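PDB 6Z8H: variant surface glycoprotein MITat 1.13 from Trypanosoma brucei, which probably forms the dense surface coat of the parasite, one of many antigenically distinct glycoproteins whose serial expression lets trypanosomes evade the host immune response. Local coordinates for residues A[84-89]-A[297-302]; A[91-96]-A[291-296]. All blocks are in the same frame, centred on the assembly; numbering follows the deposited sequence.

Interaction 1 (A[84-89]-A[297-302]); sequences ILPLLG and KLMVIK
Pro86 and Met299 meet where the short helix 294-304 packs nearly antiparallel against long helix 78-129 of the helical core of this A-type variant surface glycoprotein. The axes of the two segments come within 8.0 Å at an angle of 151°, and the nearest CA pair, Pro86 CA to Met299 CA at 4.7 Å, shows how intimate the fit is at this point. Met299 CG, swung anti to the backbone N (chi1 -171°), reaches across and settles on the peptide between Leu85 and Pro86, 3.5 Å from Pro86 N. The bend at chi2 (54°) then brings Met299 SD beside the root of the Leu85 side chain, 4.2 Å from Leu85 CB. Helix 78-129 is kinked at Pro86 and Leu87: Pro86 N has no hydrogen to give, and Leu87 N bonds three residues back to Ile84 O, not to the residue four back. The pyrrolidine ring and the methionine chain cross at about a right angle. Farther along the same side the ring meets Val300: Pro86 CG is 3.8 Å from Val300 N, and the CB edge lies against the methyl, Pro86 CB being 3.9 Å from Val300 CG2. The join between the segments is thus apolar and buried. Around it, Tyr329 of helix 318-329 touches Pro86 while Ala324 and Ile325 pack on Val300; helix 34-75 lines Ile84, Leu87 and Leu88, and Leu379 of the second subunit rests on Leu85.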
# COMPACT_ATOMS: atom_id res chain seq x y z
N ILE A 84 24.02 2.53 31.83
CA ILE A 84 23.52 2.80 30.48
C ILE A 84 24.49 2.33 29.40
O ILE A 84 24.06 1.84 28.35
CB ILE A 84 23.23 4.30 30.35
CG1 ILE A 84 22.22 4.75 31.40
CG2 ILE A 84 22.79 4.63 28.94
CD1 ILE A 84 22.01 6.21 31.44
N LEU A 85 25.80 2.46 29.63
CA LEU A 85 26.75 2.09 28.60
C LEU A 85 26.57 0.69 28.02
O LEU A 85 26.69 0.54 26.80
CB LEU A 85 28.19 2.33 29.08
CG LEU A 85 28.54 3.76 29.44
CD1 LEU A 85 30.05 3.86 29.73
CD2 LEU A 85 28.15 4.75 28.38
N PRO A 86 26.28 -0.36 28.80
CA PRO A 86 26.12 -1.69 28.20
C PRO A 86 24.90 -1.82 27.30
O PRO A 86 24.79 -2.82 26.59
CB PRO A 86 25.99 -2.63 29.42
CG PRO A 86 26.71 -1.87 30.53
CD PRO A 86 26.37 -0.43 30.28
N LEU A 87 24.00 -0.85 27.35
CA LEU A 87 22.82 -0.88 26.50
C LEU A 87 23.08 -0.27 25.14
O LEU A 87 22.31 -0.54 24.20
CB LEU A 87 21.70 -0.14 27.21
CG LEU A 87 21.38 -0.60 28.64
CD1 LEU A 87 20.32 0.35 29.29
CD2 LEU A 87 20.96 -2.06 28.75
N LEU A 88 24.12 0.54 24.97
CA LEU A 88 24.18 1.37 23.77
C LEU A 88 24.50 0.58 22.51
O LEU A 88 23.83 0.72 21.50
CB LEU A 88 25.22 2.47 23.96
CG LEU A 88 24.77 3.66 24.80
CD1 LEU A 88 25.97 4.53 25.22
CD2 LEU A 88 23.84 4.54 24.06
N GLY A 89 25.54 -0.24 22.53
CA GLY A 89 25.92 -1.00 21.35
C GLY A 89 24.85 -2.01 20.98
O GLY A 89 24.47 -2.16 19.81
N LYS A 297 27.28 -7.94 27.32
CA LYS A 297 28.06 -8.63 28.34
C LYS A 297 29.45 -8.03 28.46
O LYS A 297 29.99 -7.89 29.56
CB LYS A 297 28.14 -10.11 28.01
CG LYS A 297 26.78 -10.78 27.87
CD LYS A 297 26.93 -12.21 27.41
CE LYS A 297 25.72 -12.70 26.66
NZ LYS A 297 26.04 -13.93 25.87
N LEU A 298 30.08 -7.71 27.32
CA LEU A 298 31.41 -7.10 27.38
C LEU A 298 31.40 -5.74 28.06
O LEU A 298 32.31 -5.44 28.84
CB LEU A 298 32.02 -7.01 25.98
CG LEU A 298 33.37 -6.31 25.86
CD1 LEU A 298 34.39 -7.06 26.71
CD2 LEU A 298 33.77 -6.27 24.41
N MET A 299 30.48 -4.85 27.71
CA MET A 299 30.41 -3.55 28.37
C MET A 299 29.99 -3.64 29.83
O MET A 299 30.36 -2.76 30.61
CB MET A 299 29.57 -2.58 27.53
CG MET A 299 29.58 -1.14 27.98
SD MET A 299 31.22 -0.41 28.15
CE MET A 299 31.78 -0.28 26.46
N VAL A 300 29.27 -4.69 30.25
CA VAL A 300 29.13 -4.92 31.68
C VAL A 300 30.49 -5.07 32.35
O VAL A 300 30.75 -4.48 33.41
CB VAL A 300 28.22 -6.13 31.96
CG1 VAL A 300 28.32 -6.51 33.42
CG2 VAL A 300 26.78 -5.82 31.58
N ILE A 301 31.38 -5.84 31.73
CA ILE A 301 32.73 -6.03 32.28
C ILE A 301 33.49 -4.71 32.28
O ILE A 301 34.14 -4.34 33.27
CB ILE A 301 33.47 -7.10 31.47
CG1 ILE A 301 32.74 -8.44 31.54
CG2 ILE A 301 34.92 -7.24 31.98
CD1 ILE A 301 33.33 -9.52 30.66
N LYS A 302 33.44 -3.99 31.17
CA LYS A 302 34.24 -2.78 31.04
C LYS A 302 33.76 -1.70 32.00
O LYS A 302 34.58 -1.00 32.62
CB LYS A 302 34.17 -2.27 29.59
CG LYS A 302 34.87 -3.16 28.56
CD LYS A 302 34.42 -2.98 27.15
CE LYS A 302 35.10 -1.95 26.42
NZ LYS A 302 36.59 -2.09 26.39

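Interaction 2 (A[91-96]-A[291-296]); sequences AADILD and RANPKF
Asp93, on helix 78-129, faces the N-terminal end of helix 294-304, where Asn293 is the N-cap residue, and this polar junction joins the start of a short helix to the flank of a long one. Its close-knit part is a single carboxylate held by two side chains. Asn293 ND2 gives a nearly straight hydrogen bond to Asp93 OD2 (2.9 Å, 168° at the hydrogen), arriving at the anti lone pair, on the side away from OD1. Amide and carboxylate are almost coplanar, their planes only 7° apart. Lys295 approaches from the other edge: its NZ forms a forked salt bridge, 3.0 Å from Asp93 OD1 and equally far from Asp93 OD2, through the syn lone pairs of both oxygens. OD2 therefore accepts two bonds and OD1 one across the contact, a grip that should restrain rotation of the carboxylate and probably stabilise its negative charge. The lysine spans the distance because its chain runs extended beyond CG, with CD passing alongside OD2.

Beyond these polar bonds the segments stand well apart. Asp93 and Asn293 are the nearest backbone pair, yet their CA atoms remain 8.6 Å from each other, and side chains do all the bridging. All three participants are partly exposed, so the contact belongs to the surface of the fold. The second subunit nevertheless approaches it, with its Pro369 packing on Asp93 and its Asp373 on Lys295. The Asn293 amide works on both fronts: while ND2 serves the aspartate, OD1 caps its own helix, accepting from Lys295 N at 2.9 Å, with the donor tilted 19° from the carbonyl plane.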
# COMPACT_ATOMS: atom_id res chain seq x y z
N ALA A 91 21.65 -1.81 21.73
CA ALA A 91 20.51 -1.06 21.19
C ALA A 91 20.75 -0.62 19.75
O ALA A 91 19.83 -0.66 18.92
CB ALA A 91 20.18 0.12 22.11
N ALA A 92 21.95 -0.18 19.41
CA ALA A 92 22.24 0.15 18.01
C ALA A 92 22.09 -1.07 17.10
O ALA A 92 21.63 -0.94 15.96
CB ALA A 92 23.65 0.76 17.92
N ASP A 93 22.52 -2.23 17.58
CA ASP A 93 22.34 -3.48 16.84
C ASP A 93 20.85 -3.74 16.61
O ASP A 93 20.43 -4.03 15.48
CB ASP A 93 22.97 -4.63 17.61
CG ASP A 93 24.44 -4.73 17.41
OD1 ASP A 93 24.95 -4.15 16.43
OD2 ASP A 93 25.09 -5.40 18.24
N ILE A 94 20.05 -3.66 17.67
CA ILE A 94 18.61 -3.90 17.54
C ILE A 94 17.98 -2.95 16.54
O ILE A 94 17.21 -3.36 15.66
CB ILE A 94 17.94 -3.82 18.92
CG1 ILE A 94 18.39 -5.00 19.80
CG2 ILE A 94 16.40 -3.85 18.73
CD1 ILE A 94 18.11 -4.80 21.28
N LEU A 95 18.31 -1.67 16.63
CA LEU A 95 17.67 -0.67 15.77
C LEU A 95 18.10 -0.87 14.33
O LEU A 95 17.28 -0.75 13.41
CB LEU A 95 18.05 0.72 16.27
CG LEU A 95 17.53 1.93 15.51
CD1 LEU A 95 16.03 1.81 15.31
CD2 LEU A 95 17.93 3.22 16.23
N ASP A 96 19.38 -1.12 14.09
CA ASP A 96 19.84 -1.30 12.72
C ASP A 96 19.18 -2.52 12.07
O ASP A 96 18.75 -2.46 10.91
CB ASP A 96 21.37 -1.40 12.68
CG ASP A 96 21.92 -1.18 11.29
OD1 ASP A 96 21.81 -0.05 10.77
OD2 ASP A 96 22.52 -2.11 10.73
N ARG A 291 20.13 -8.63 26.59
CA ARG A 291 20.90 -9.52 27.50
C ARG A 291 21.69 -10.56 26.70
O ARG A 291 22.68 -11.09 27.25
CB ARG A 291 19.97 -10.20 28.51
CG ARG A 291 19.92 -11.72 28.42
CD ARG A 291 18.75 -12.29 29.20
NE ARG A 291 18.90 -12.16 30.64
CZ ARG A 291 19.73 -12.89 31.37
NH1 ARG A 291 20.48 -13.82 30.80
NH2 ARG A 291 19.80 -12.70 32.68
N ALA A 292 21.29 -10.84 25.46
CA ALA A 292 21.97 -11.86 24.66
C ALA A 292 23.14 -11.29 23.88
O ALA A 292 24.01 -12.06 23.44
CB ALA A 292 20.98 -12.53 23.71
N ASN A 293 23.23 -9.98 23.76
CA ASN A 293 24.21 -9.38 22.88
C ASN A 293 25.60 -9.44 23.50
O ASN A 293 25.78 -8.98 24.64
CB ASN A 293 23.83 -7.95 22.55
CG ASN A 293 24.58 -7.43 21.35
OD1 ASN A 293 25.81 -7.52 21.26
ND2 ASN A 293 23.85 -6.87 20.42
N PRO A 294 26.58 -10.02 22.82
CA PRO A 294 27.95 -10.01 23.35
C PRO A 294 28.45 -8.63 23.75
O PRO A 294 29.18 -8.51 24.73
CB PRO A 294 28.78 -10.61 22.20
CG PRO A 294 27.81 -11.40 21.41
CD PRO A 294 26.51 -10.66 21.49
N LYS A 295 28.07 -7.59 23.01
CA LYS A 295 28.51 -6.24 23.33
C LYS A 295 27.96 -5.80 24.68
O LYS A 295 28.64 -5.07 25.42
CB LYS A 295 28.07 -5.27 22.22
CG LYS A 295 28.72 -5.56 20.89
CD LYS A 295 28.08 -4.75 19.77
CE LYS A 295 28.67 -5.08 18.39
NZ LYS A 295 27.81 -4.58 17.25
N PHE A 296 26.77 -6.28 25.06
CA PHE A 296 26.22 -5.97 26.38
C PHE A 296 27.04 -6.65 27.47
O PHE A 296 27.46 -6.01 28.44
CB PHE A 296 24.76 -6.44 26.43
CG PHE A 296 24.19 -6.48 27.80
CD1 PHE A 296 23.75 -5.32 28.41
CD2 PHE A 296 24.05 -7.69 28.48
CE1 PHE A 296 23.21 -5.35 29.69
CE2 PHE A 296 23.53 -7.73 29.76
CZ PHE A 296 23.10 -6.58 30.36

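The two contacts illustrate how neighbouring patches of one helix pair can be joined by different chemistry. Their centres lie about 9 Å apart, and both link helix 78-129 to helix 294-304 or the residues leading into it. Moving along helix 78-129 from 84-89 to 91-96, the partner runs back from 297-302 to 291-296, as a nearly antiparallel pairing requires, so interaction 2 is nested inside the loop closed by interaction 1. Phe296 connects them: Phe296 CD1 lies 3.3 Å from Pro86 O. The buried apolar join and the charged surface join thus join neighbouring parts of the same pairing, and both touch the second subunit, placing them beside the dimer interface.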